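Side-chain contacts in ribose 5-phosphate isomerase, putative (Trypanosoma brucei brucei, PDB 6FXS), which probably catalyses the interconversion of ribose 5-phosphate and ribulose 5-phosphate, as a member of the RpiB/LacAB family of sugar-phosphate isomerases: residues P53-I56 with G57-L61; G154-R157 with H158-L162. All coordinates share one frame; numbering follows the deposited sequence.

Contact 1 (P53-I56 with G57-L61); sequences PVYI and GPHSL
Tyr55 reaches forward along its own chain to Pro58 in a local contact at a strand-to-loop exit, formed where strand 51-55, at an edge of the parallel sheet within this chain, runs out into the loop that leads to helix 66-78. The ring leaves the strand with CG anti to the backbone N (chi1 -177°), which directs it along the outgoing chain, toward Gly57 and Pro58. Its hydroxyl OH donates to the carbonyl O of Pro58 at 2.7 Å, arriving in the carbonyl plane on a lone pair, with a C=O...donor angle of 135°. The phenol is thus tied at its far end to the start of the loop. Between these two residues the backbone of Gly57 passes over one ring face, its CA 4.1 Å from the ring centroid in a CH-pi contact. Gly57 adopts a backbone conformation open to glycine, since it leaves no room for a side chain beside the Ile56 carbonyl, and the peptide bond that follows, into Pro58, is cis. The cis peptide and the Gly57 conformation bring this backbone against the ring, with Pro58 CD 3.4 Å from Tyr55 OH. His59 lies next along the loop, its ring slid past that of Tyr55 with the planes nearly perpendicular and ND1 3.9 Å from Tyr55 CE2. Farther out, the Tyr55 ring stacks on His37 at the start of helix 37-46 and touches Ile27 and Ala29 of strand 23-29, while Ile56 packs on Tyr69, Val73 and Met76 of helix 66-78, which Pro58 also meets at Tyr69.

Contact 2 (G154-R157 with H158-L162); sequences GEDR and HTQRL. With SO4 (sulfate ion), chain C.
Glu155 stands at the N-cap of helix 156-169, and its carbonyl O accepts a hydrogen bond from Thr159 N at 3.0 Å, the first i to i+4 hydrogen bond of the helix, followed by Gln160 N to Asp156 O and a weak one from Arg161 N to Arg157 O. Glu155, Arg157 and His158 gather at the helix start and point the same way. Arg157 has CG set between its backbone N and carbonyl carbon (chi1 85°), which lets the chain run alongside His158, with CG over the centre of its ring, 4.2 Å from the centroid. The guanidinium NH2 makes a 2.7 Å salt bridge with Glu155 OE2, meeting it from above the carboxylate plane. OE1 of the same carboxylate lies in the ring plane of His158 at its edge and is hydrogen-bonded to Ser153 OG. Beside Arg157 runs Arg161, its guanidinium almost perpendicular. Both reach one sulfate, probably from the crystallisation liquor: Arg157 NE hydrogen-bonds to O4 at 2.8 Å, whereas Arg161 hydrogen-bonds to O2 through NH1 at 2.8 Å and to O3 through NH2, both almost straight. Residues of another chain also bind this ion, and Arg161 NE pairs with an acidic side chain there. Two arginines converging on an anion, with Glu155 probably offsetting part of the charge of Arg157, suggest an electropositive site at a subunit boundary, consistent with affinity for a phosphate-like group.

In the fold
Contacts 1 and 2 lie on opposite sides of the chain's centre, about 34 Å apart between their own centres, and share no helix or strand. Each is partly buried, but they differ in what surrounds them. Contact 1 lies within one subunit, against the sheet and its flanking helices, and relies on aromatic and apolar packing with a single hydroxyl-to-carbonyl hydrogen bond spanning from strand to loop. Contact 2, farther from the centre, opens the C-terminal helix next to another protein chain, and its chemistry is largely ionic, shared among arginines, a carboxylate and a bound sulfate. One sits at a strand-to-loop exit, the other at a helix start beside an interface.

Contact 1 (P53-I56 with G57-L61)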
loop_
_atom_site.group_PDB
_atom_site.type_symbol
_atom_site.label_atom_id
_atom_site.label_comp_id
_atom_site.label_asym_id
_atom_site.label_seq_id
_atom_site.Cartn_x
_atom_site.Cartn_y
_atom_site.Cartn_z
ATOM N N PRO B 53 3.410 2.226 -27.286
ATOM C CA PRO B 53 3.697 0.960 -26.638
ATOM C C PRO B 53 4.238 -0.076 -27.574
ATOM O O PRO B 53 3.670 -0.262 -28.650
ATOM C CB PRO B 53 2.319 0.520 -26.117
ATOM C CG PRO B 53 1.314 1.201 -26.995
ATOM C CD PRO B 53 1.962 2.449 -27.485
ATOM N N VAL B 54 5.268 -0.803 -27.153
ATOM C CA VAL B 54 5.755 -1.934 -27.878
ATOM C C VAL B 54 5.723 -3.146 -26.943
ATOM O O VAL B 54 6.692 -3.386 -26.150
ATOM C CB VAL B 54 7.214 -1.669 -28.364
ATOM C CG1 VAL B 54 7.690 -2.769 -29.253
ATOM C CG2 VAL B 54 7.385 -0.286 -29.012
ATOM N N TYR B 55 4.642 -3.917 -26.993
ATOM C CA TYR B 55 4.514 -5.132 -26.154
ATOM C C TYR B 55 5.326 -6.286 -26.727
ATOM O O TYR B 55 5.026 -6.711 -27.837
ATOM C CB TYR B 55 3.048 -5.565 -26.028
ATOM C CG TYR B 55 2.864 -6.780 -25.114
ATOM C CD1 TYR B 55 3.224 -6.700 -23.749
ATOM C CD2 TYR B 55 2.270 -7.978 -25.576
ATOM C CE1 TYR B 55 3.080 -7.776 -22.897
ATOM C CE2 TYR B 55 2.124 -9.063 -24.744
ATOM C CZ TYR B 55 2.509 -8.952 -23.373
ATOM O OH TYR B 55 2.411 -10.007 -22.495
ATOM N N ILE B 56 6.317 -6.807 -25.998
ATOM C CA ILE B 56 7.233 -7.766 -26.529
ATOM C C ILE B 56 6.950 -9.180 -26.057
ATOM O O ILE B 56 7.751 -10.060 -26.315
ATOM C CB ILE B 56 8.753 -7.444 -26.312
ATOM C CG1 ILE B 56 9.123 -7.257 -24.840
ATOM C CG2 ILE B 56 9.223 -6.226 -27.115
ATOM C CD1 ILE B 56 9.018 -8.451 -23.954
ATOM N N GLY B 57 5.862 -9.398 -25.337
ATOM C CA GLY B 57 5.444 -10.765 -24.983
ATOM C C GLY B 57 5.386 -10.986 -23.450
ATOM O O GLY B 57 5.732 -10.044 -22.689
ATOM N N PRO B 58 4.915 -12.160 -22.984
ATOM C CA PRO B 58 4.462 -13.249 -23.858
ATOM C C PRO B 58 3.090 -13.033 -24.493
ATOM O O PRO B 58 2.274 -12.152 -24.114
ATOM C CB PRO B 58 4.474 -14.480 -22.933
ATOM C CG PRO B 58 4.137 -13.900 -21.559
ATOM C CD PRO B 58 4.570 -12.455 -21.564
ATOM N N HIS B 59 2.823 -13.833 -25.535
ATOM C CA HIS B 59 1.610 -13.615 -26.282
ATOM C C HIS B 59 0.557 -14.661 -25.992
ATOM O O HIS B 59 -0.502 -14.660 -26.651
ATOM C CB HIS B 59 1.970 -13.525 -27.740
ATOM C CG HIS B 59 2.996 -12.486 -28.024
ATOM N ND1 HIS B 59 2.728 -11.136 -27.961
ATOM C CD2 HIS B 59 4.291 -12.596 -28.400
ATOM C CE1 HIS B 59 3.807 -10.463 -28.295
ATOM N NE2 HIS B 59 4.768 -11.318 -28.556
ATOM N N SER B 60 0.833 -15.540 -25.021
ATOM C CA SER B 60 -0.152 -16.538 -24.558
ATOM C C SER B 60 -0.057 -16.755 -23.026
ATOM O O SER B 60 0.824 -16.165 -22.359
ATOM C CB SER B 60 0.035 -17.870 -25.311
ATOM O OG SER B 60 0.997 -18.660 -24.681
ATOM N N LEU B 61 -0.988 -17.577 -22.508
ATOM C CA LEU B 61 -1.009 -18.033 -21.099
ATOM C C LEU B 61 0.040 -19.063 -20.727
ATOM O O LEU B 61 0.150 -19.378 -19.564
ATOM C CB LEU B 61 -2.383 -18.577 -20.695
ATOM C CG LEU B 61 -3.379 -17.562 -20.138
ATOM C CD1 LEU B 61 -4.700 -18.276 -19.909
ATOM C CD2 LEU B 61 -2.867 -16.905 -18.843
#

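Contact 2 (G154-R157 with H158-L162)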
loop_
_atom_site.group_PDB
_atom_site.type_symbol
_atom_site.label_atom_id
_atom_site.label_comp_id
_atom_site.label_asym_id
_atom_site.label_seq_id
_atom_site.Cartn_x
_atom_site.Cartn_y
_atom_site.Cartn_z
ATOM N N GLY B 154 16.318 16.972 -12.097
ATOM C CA GLY B 154 17.494 17.709 -12.607
ATOM C C GLY B 154 18.500 18.052 -11.495
ATOM O O GLY B 154 19.561 18.610 -11.796
ATOM N N GLU B 155 18.248 17.690 -10.239
ATOM C CA GLU B 155 19.170 18.132 -9.199
ATOM C C GLU B 155 20.488 17.384 -9.181
ATOM O O GLU B 155 20.537 16.118 -9.310
ATOM C CB GLU B 155 18.572 18.029 -7.875
ATOM C CG GLU B 155 17.306 18.832 -7.810
ATOM C CD GLU B 155 16.429 18.402 -6.656
ATOM O OE1 GLU B 155 15.656 17.429 -6.713
ATOM O OE2 GLU B 155 16.515 19.127 -5.651
ATOM N N ASP B 156 21.552 18.151 -9.045
ATOM C CA ASP B 156 22.885 17.582 -9.088
ATOM C C ASP B 156 23.171 16.520 -7.973
ATOM O O ASP B 156 23.912 15.551 -8.200
ATOM C CB ASP B 156 24.034 18.615 -9.000
ATOM C CG ASP B 156 25.404 17.943 -9.410
ATOM O OD1 ASP B 156 25.457 17.363 -10.518
ATOM O OD2 ASP B 156 26.344 17.878 -8.600
ATOM N N ARG B 157 22.584 16.686 -6.822
ATOM C CA ARG B 157 22.807 15.695 -5.785
ATOM C C ARG B 157 22.218 14.292 -6.157
ATOM O O ARG B 157 22.855 13.308 -5.913
ATOM C CB ARG B 157 22.392 16.232 -4.477
ATOM C CG ARG B 157 20.992 16.056 -4.240
ATOM C CD ARG B 157 20.650 16.783 -2.955
ATOM N NE ARG B 157 19.196 16.878 -2.916
ATOM C CZ ARG B 157 18.461 17.655 -3.704
ATOM N NH1 ARG B 157 19.034 18.479 -4.626
ATOM N NH2 ARG B 157 17.135 17.609 -3.552
ATOM N N HIS B 158 21.124 14.249 -6.893
ATOM C CA HIS B 158 20.619 12.942 -7.419
ATOM C C HIS B 158 21.490 12.490 -8.560
ATOM O O HIS B 158 21.851 11.301 -8.650
ATOM C CB HIS B 158 19.148 13.018 -7.846
ATOM C CG HIS B 158 18.267 13.530 -6.779
ATOM N ND1 HIS B 158 18.259 12.990 -5.507
ATOM C CD2 HIS B 158 17.440 14.612 -6.738
ATOM C CE1 HIS B 158 17.486 13.722 -4.721
ATOM N NE2 HIS B 158 16.979 14.716 -5.443
ATOM N N THR B 159 21.895 13.423 -9.425
ATOM C CA THR B 159 22.795 13.028 -10.504
ATOM C C THR B 159 24.073 12.344 -9.982
ATOM O O THR B 159 24.485 11.342 -10.534
ATOM C CB THR B 159 23.121 14.215 -11.423
ATOM O OG1 THR B 159 21.875 14.653 -11.979
ATOM C CG2 THR B 159 24.052 13.734 -12.598
ATOM N N GLN B 160 24.721 12.900 -8.974
ATOM C CA GLN B 160 25.931 12.280 -8.390
ATOM C C GLN B 160 25.659 10.881 -7.851
ATOM O O GLN B 160 26.481 10.003 -7.972
ATOM C CB GLN B 160 26.499 13.149 -7.283
ATOM C CG GLN B 160 27.261 14.325 -7.861
ATOM C CD GLN B 160 27.923 15.185 -6.808
ATOM O OE1 GLN B 160 27.968 16.400 -6.975
ATOM N NE2 GLN B 160 28.447 14.577 -5.735
ATOM N N ARG B 161 24.499 10.703 -7.237
ATOM C CA ARG B 161 24.074 9.370 -6.796
ATOM C C ARG B 161 23.969 8.407 -7.948
ATOM O O ARG B 161 24.513 7.290 -7.913
ATOM C CB ARG B 161 22.761 9.474 -5.987
ATOM C CG ARG B 161 23.027 10.106 -4.661
ATOM C CD ARG B 161 21.855 10.731 -3.978
ATOM N NE ARG B 161 22.317 11.618 -2.894
ATOM C CZ ARG B 161 21.516 12.478 -2.264
ATOM N NH1 ARG B 161 20.254 12.558 -2.600
ATOM N NH2 ARG B 161 21.960 13.253 -1.298
ATOM N N LEU B 162 23.273 8.829 -8.985
ATOM C CA LEU B 162 23.110 8.030 -10.166
ATOM C C LEU B 162 24.472 7.696 -10.869
ATOM O O LEU B 162 24.642 6.575 -11.341
ATOM C CB LEU B 162 22.144 8.696 -11.154
ATOM C CG LEU B 162 20.682 8.859 -10.605
ATOM C CD1 LEU B 162 19.783 9.437 -11.689
ATOM C CD2 LEU B 162 20.083 7.586 -10.048
HETATM S S SO4 C . 18.553 14.968 -0.257
HETATM O O1 SO4 C . 17.694 14.293 0.724
HETATM O O2 SO4 C . 18.260 14.174 -1.459
HETATM O O3 SO4 C . 20.019 15.008 0.015
HETATM O O4 SO4 C . 18.267 16.441 -0.363
HETATM O O HOH W 1 21.802 17.361 -12.522
#